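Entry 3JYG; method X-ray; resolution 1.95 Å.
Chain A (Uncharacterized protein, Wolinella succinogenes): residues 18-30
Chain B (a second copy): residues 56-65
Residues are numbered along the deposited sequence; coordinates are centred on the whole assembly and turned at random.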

# COMPACT_ATOMS: atom_id res chain seq x y z
N ARG A 18 4.92 11.85 -22.92
CA ARG A 18 5.99 10.97 -23.35
C ARG A 18 7.25 11.33 -22.54
O ARG A 18 7.42 12.47 -22.10
CB ARG A 18 6.22 11.08 -24.87
CG ARG A 18 7.13 12.20 -25.31
CD ARG A 18 7.38 12.16 -26.82
NE ARG A 18 8.52 13.01 -27.20
CZ ARG A 18 9.59 12.58 -27.86
NH1 ARG A 18 9.73 11.29 -28.23
NH2 ARG A 18 10.54 13.45 -28.18
N VAL A 19 8.11 10.34 -22.36
CA VAL A 19 9.37 10.49 -21.64
C VAL A 19 10.43 10.48 -22.72
O VAL A 19 10.83 9.43 -23.17
CB VAL A 19 9.60 9.28 -20.72
CG1 VAL A 19 10.90 9.46 -19.90
CG2 VAL A 19 8.39 9.12 -19.78
N TRP A 20 10.86 11.67 -23.11
CA TRP A 20 11.55 11.86 -24.39
C TRP A 20 13.00 11.34 -24.28
O TRP A 20 13.57 10.88 -25.25
CB TRP A 20 11.47 13.34 -24.83
CG TRP A 20 12.16 14.36 -23.90
CD1 TRP A 20 11.55 15.19 -22.95
CD2 TRP A 20 13.57 14.67 -23.87
NE1 TRP A 20 12.52 15.98 -22.34
CE2 TRP A 20 13.75 15.68 -22.89
CE3 TRP A 20 14.69 14.19 -24.59
CZ2 TRP A 20 15.04 16.22 -22.58
CZ3 TRP A 20 15.95 14.73 -24.31
CH2 TRP A 20 16.10 15.74 -23.31
N SER A 21 13.54 11.40 -23.07
CA SER A 21 14.91 11.07 -22.80
C SER A 21 15.16 9.59 -22.43
O SER A 21 16.28 9.23 -22.05
CB SER A 21 15.36 11.93 -21.63
OG SER A 21 14.58 11.62 -20.47
N GLN A 22 14.13 8.75 -22.48
CA GLN A 22 14.28 7.39 -22.00
C GLN A 22 15.50 6.65 -22.65
O GLN A 22 15.65 6.64 -23.88
CB GLN A 22 12.98 6.59 -22.23
CG GLN A 22 13.07 5.13 -21.70
CD GLN A 22 12.00 4.21 -22.26
OE1 GLN A 22 11.56 4.36 -23.42
NE2 GLN A 22 11.58 3.24 -21.44
N GLU A 23 16.35 6.03 -21.83
CA GLU A 23 17.35 5.07 -22.37
C GLU A 23 17.30 3.73 -21.61
O GLU A 23 17.01 3.72 -20.42
CB GLU A 23 18.78 5.62 -22.31
CG GLU A 23 19.02 6.89 -23.07
CD GLU A 23 20.36 7.55 -22.71
OE1 GLU A 23 21.34 6.83 -22.34
OE2 GLU A 23 20.43 8.80 -22.80
N LEU A 24 17.61 2.62 -22.29
CA LEU A 24 17.61 1.31 -21.64
C LEU A 24 18.96 0.57 -21.70
O LEU A 24 19.63 0.57 -22.75
CB LEU A 24 16.51 0.42 -22.21
CG LEU A 24 15.10 0.97 -21.98
CD1 LEU A 24 14.15 0.11 -22.76
CD2 LEU A 24 14.78 0.95 -20.45
N ASN A 25 19.34 -0.05 -20.58
CA ASN A 25 20.39 -1.09 -20.55
C ASN A 25 19.74 -2.44 -20.96
O ASN A 25 18.96 -3.02 -20.19
CB ASN A 25 21.02 -1.15 -19.15
CG ASN A 25 22.18 -2.14 -19.06
OD1 ASN A 25 22.22 -3.14 -19.77
ND2 ASN A 25 23.13 -1.85 -18.19
N PRO A 26 20.05 -2.93 -22.18
CA PRO A 26 19.33 -4.09 -22.69
C PRO A 26 19.64 -5.39 -21.94
O PRO A 26 18.94 -6.38 -22.17
CB PRO A 26 19.80 -4.19 -24.16
CG PRO A 26 20.57 -2.96 -24.43
CD PRO A 26 21.12 -2.52 -23.10
N ASP A 27 20.65 -5.40 -21.07
CA ASP A 27 20.93 -6.58 -20.23
C ASP A 27 19.84 -6.81 -19.17
O ASP A 27 19.61 -7.96 -18.73
CB ASP A 27 22.28 -6.46 -19.51
CG ASP A 27 23.46 -6.41 -20.46
OD1 ASP A 27 23.38 -6.95 -21.60
OD2 ASP A 27 24.50 -5.83 -20.04
N PHE A 28 19.19 -5.71 -18.76
CA PHE A 28 18.22 -5.74 -17.68
C PHE A 28 16.80 -5.67 -18.24
O PHE A 28 15.88 -6.31 -17.71
CB PHE A 28 18.49 -4.63 -16.64
CG PHE A 28 19.76 -4.85 -15.81
CD1 PHE A 28 21.01 -4.58 -16.34
CD2 PHE A 28 19.68 -5.35 -14.53
CE1 PHE A 28 22.17 -4.77 -15.58
CE2 PHE A 28 20.81 -5.56 -13.76
CZ PHE A 28 22.08 -5.25 -14.29
N SER A 29 16.66 -4.93 -19.35
CA SER A 29 15.37 -4.72 -19.99
C SER A 29 15.00 -5.81 -21.00
O SER A 29 13.82 -5.99 -21.30
CB SER A 29 15.31 -3.34 -20.66
OG SER A 29 16.13 -3.29 -21.82
N LEU A 30 16.01 -6.49 -21.53
CA LEU A 30 15.88 -7.61 -22.49
C LEU A 30 15.52 -7.12 -23.91
O LEU A 30 16.15 -7.53 -24.90
CB LEU A 30 14.90 -8.70 -21.98
CG LEU A 30 15.10 -9.24 -20.55
CD1 LEU A 30 14.03 -10.22 -20.21
CD2 LEU A 30 16.47 -9.88 -20.31
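Chain B, residues 56-65: QRGMVTDFAH

Chain B runs alongside chain A in the same sense, because the nearest CA pairs advance together. Ser A21 CA lies 6.7 Å from Arg B57 CA, Leu A24 CA lies 7.2 Å from Asp B62 CA, and Ser A29 CA lies 4.5 Å from His B65 CA; the spacing is similar at the first two pairs and closest at the last. The chain B stretch opens with a type I' turn from Gln B56 to Met B59 and enters a 3-10 segment at Phe B63. The contact buries 600 Å², both sides summed.

Two direct hydrogen bonds cross it. Gln A22 NE2 donates to Asp B62 OD2 at 2.9 Å, with an N-H...O angle of 166°; the other carboxylate oxygen, Asp B62 OD1, accepts from Ala B64 N at 2.7 Å, so both oxygens are engaged. Asn A25 N donates to His B65 NE2 at 2.9 Å and 157°, approaching the ring edge near its plane. NE2 therefore acts as an acceptor without a proton, while His B65 ND1 pairs with Thr B61 OG1 at 2.9 Å. The Asn A25 side chain is used within its own chain: OD1 caps the helix by accepting from Asp A27 N at 3.0 Å.

Around Arg B57, water does the bridging. Water 1 joins Ser A21 OG (2.7 Å) to Arg B57 O (2.8 Å); water 2 accepts from both Glu A23 N (2.8 Å) and Arg B57 NE (3.0 Å). Water 3 donates to Glu A23 O (2.5 Å) and accepts a weak bond from Arg B57 NH2 (2.7 Å). The salt bridge from Glu A23 OE1 to Arg B57 NH1 is long, 3.8 Å, and purely electrostatic, because OE1 lies over a guanidinium face.

Apolar packing places Val A19 CG1 3.8 Å from selenomethionine Met B59 CE, and Leu A24 CD2 4.0 Å from Ala B64 CB. Ser A29 CA approaches Ala B64 O at 3.1 Å in a CA-H...O contact.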

# COMPACT_ATOMS: atom_id res chain seq x y z
N GLN B 56 18.30 10.25 -12.27
CA GLN B 56 19.10 10.31 -13.50
C GLN B 56 18.14 10.29 -14.63
O GLN B 56 17.37 9.35 -14.79
CB GLN B 56 20.01 9.07 -13.64
CG GLN B 56 20.93 8.81 -12.43
CD GLN B 56 22.26 9.57 -12.47
OE1 GLN B 56 22.30 10.80 -12.62
NE2 GLN B 56 23.36 8.84 -12.26
N ARG B 57 18.11 11.38 -15.39
CA ARG B 57 17.15 11.51 -16.49
C ARG B 57 15.72 11.35 -15.96
O ARG B 57 14.89 10.74 -16.61
CB ARG B 57 17.46 10.48 -17.60
CG ARG B 57 18.83 10.71 -18.22
CD ARG B 57 18.99 9.91 -19.52
NE ARG B 57 18.94 8.48 -19.24
CZ ARG B 57 19.98 7.74 -18.89
NH1 ARG B 57 21.20 8.27 -18.79
NH2 ARG B 57 19.81 6.44 -18.64
N GLY B 58 15.49 11.89 -14.76
CA GLY B 58 14.18 11.90 -14.11
C GLY B 58 13.78 10.57 -13.48
O GLY B 58 12.63 10.38 -13.11
N MSE B 59 14.73 9.64 -13.35
CA MSE B 59 14.40 8.29 -12.92
C MSE B 59 15.29 7.81 -11.79
O MSE B 59 16.47 8.19 -11.72
CB MSE B 59 14.55 7.32 -14.09
CG MSE B 59 13.55 7.52 -15.20
SE MSE B 59 13.71 6.04 -16.45
CE MSE B 59 12.58 6.73 -17.87
N VAL B 60 14.73 6.95 -10.95
CA VAL B 60 15.53 6.15 -10.04
C VAL B 60 16.33 5.17 -10.93
O VAL B 60 17.56 5.20 -10.94
CB VAL B 60 14.63 5.42 -9.04
CG1 VAL B 60 15.40 4.28 -8.29
CG2 VAL B 60 14.05 6.42 -8.05
N THR B 61 15.60 4.30 -11.63
CA THR B 61 16.08 3.60 -12.80
C THR B 61 14.81 3.21 -13.61
O THR B 61 13.70 3.15 -13.03
CB THR B 61 16.84 2.33 -12.43
OG1 THR B 61 17.55 1.86 -13.59
CG2 THR B 61 15.85 1.25 -11.98
N ASP B 62 14.95 2.90 -14.89
CA ASP B 62 13.77 2.54 -15.70
C ASP B 62 13.02 1.28 -15.18
O ASP B 62 13.66 0.25 -14.82
CB ASP B 62 14.15 2.34 -17.17
CG ASP B 62 12.93 2.43 -18.11
OD1 ASP B 62 12.13 1.46 -18.17
OD2 ASP B 62 12.76 3.49 -18.77
N PHE B 63 11.68 1.34 -15.17
CA PHE B 63 10.85 0.19 -14.76
C PHE B 63 11.19 -1.05 -15.57
O PHE B 63 11.15 -2.18 -15.05
CB PHE B 63 9.35 0.50 -14.87
CG PHE B 63 8.80 1.36 -13.72
CD1 PHE B 63 8.79 0.88 -12.40
CD2 PHE B 63 8.29 2.64 -13.97
CE1 PHE B 63 8.30 1.65 -11.36
CE2 PHE B 63 7.80 3.45 -12.92
CZ PHE B 63 7.81 2.97 -11.62
N ALA B 64 11.55 -0.86 -16.84
CA ALA B 64 11.85 -2.00 -17.71
C ALA B 64 13.13 -2.72 -17.29
O ALA B 64 13.41 -3.78 -17.81
CB ALA B 64 11.91 -1.58 -19.20
N HIS B 65 13.86 -2.16 -16.33
CA HIS B 65 15.16 -2.73 -15.91
C HIS B 65 14.99 -3.89 -14.95
O HIS B 65 15.94 -4.54 -14.56
CB HIS B 65 16.11 -1.66 -15.31
CG HIS B 65 16.84 -0.86 -16.34
ND1 HIS B 65 17.36 0.39 -16.09
CD2 HIS B 65 17.12 -1.12 -17.65
CE1 HIS B 65 17.93 0.86 -17.19
NE2 HIS B 65 17.78 -0.03 -18.15
O HOH W 1 14.40 9.38 -19.00
O HOH W 2 16.18 7.19 -19.33
O HOH W 3 18.32 4.21 -18.36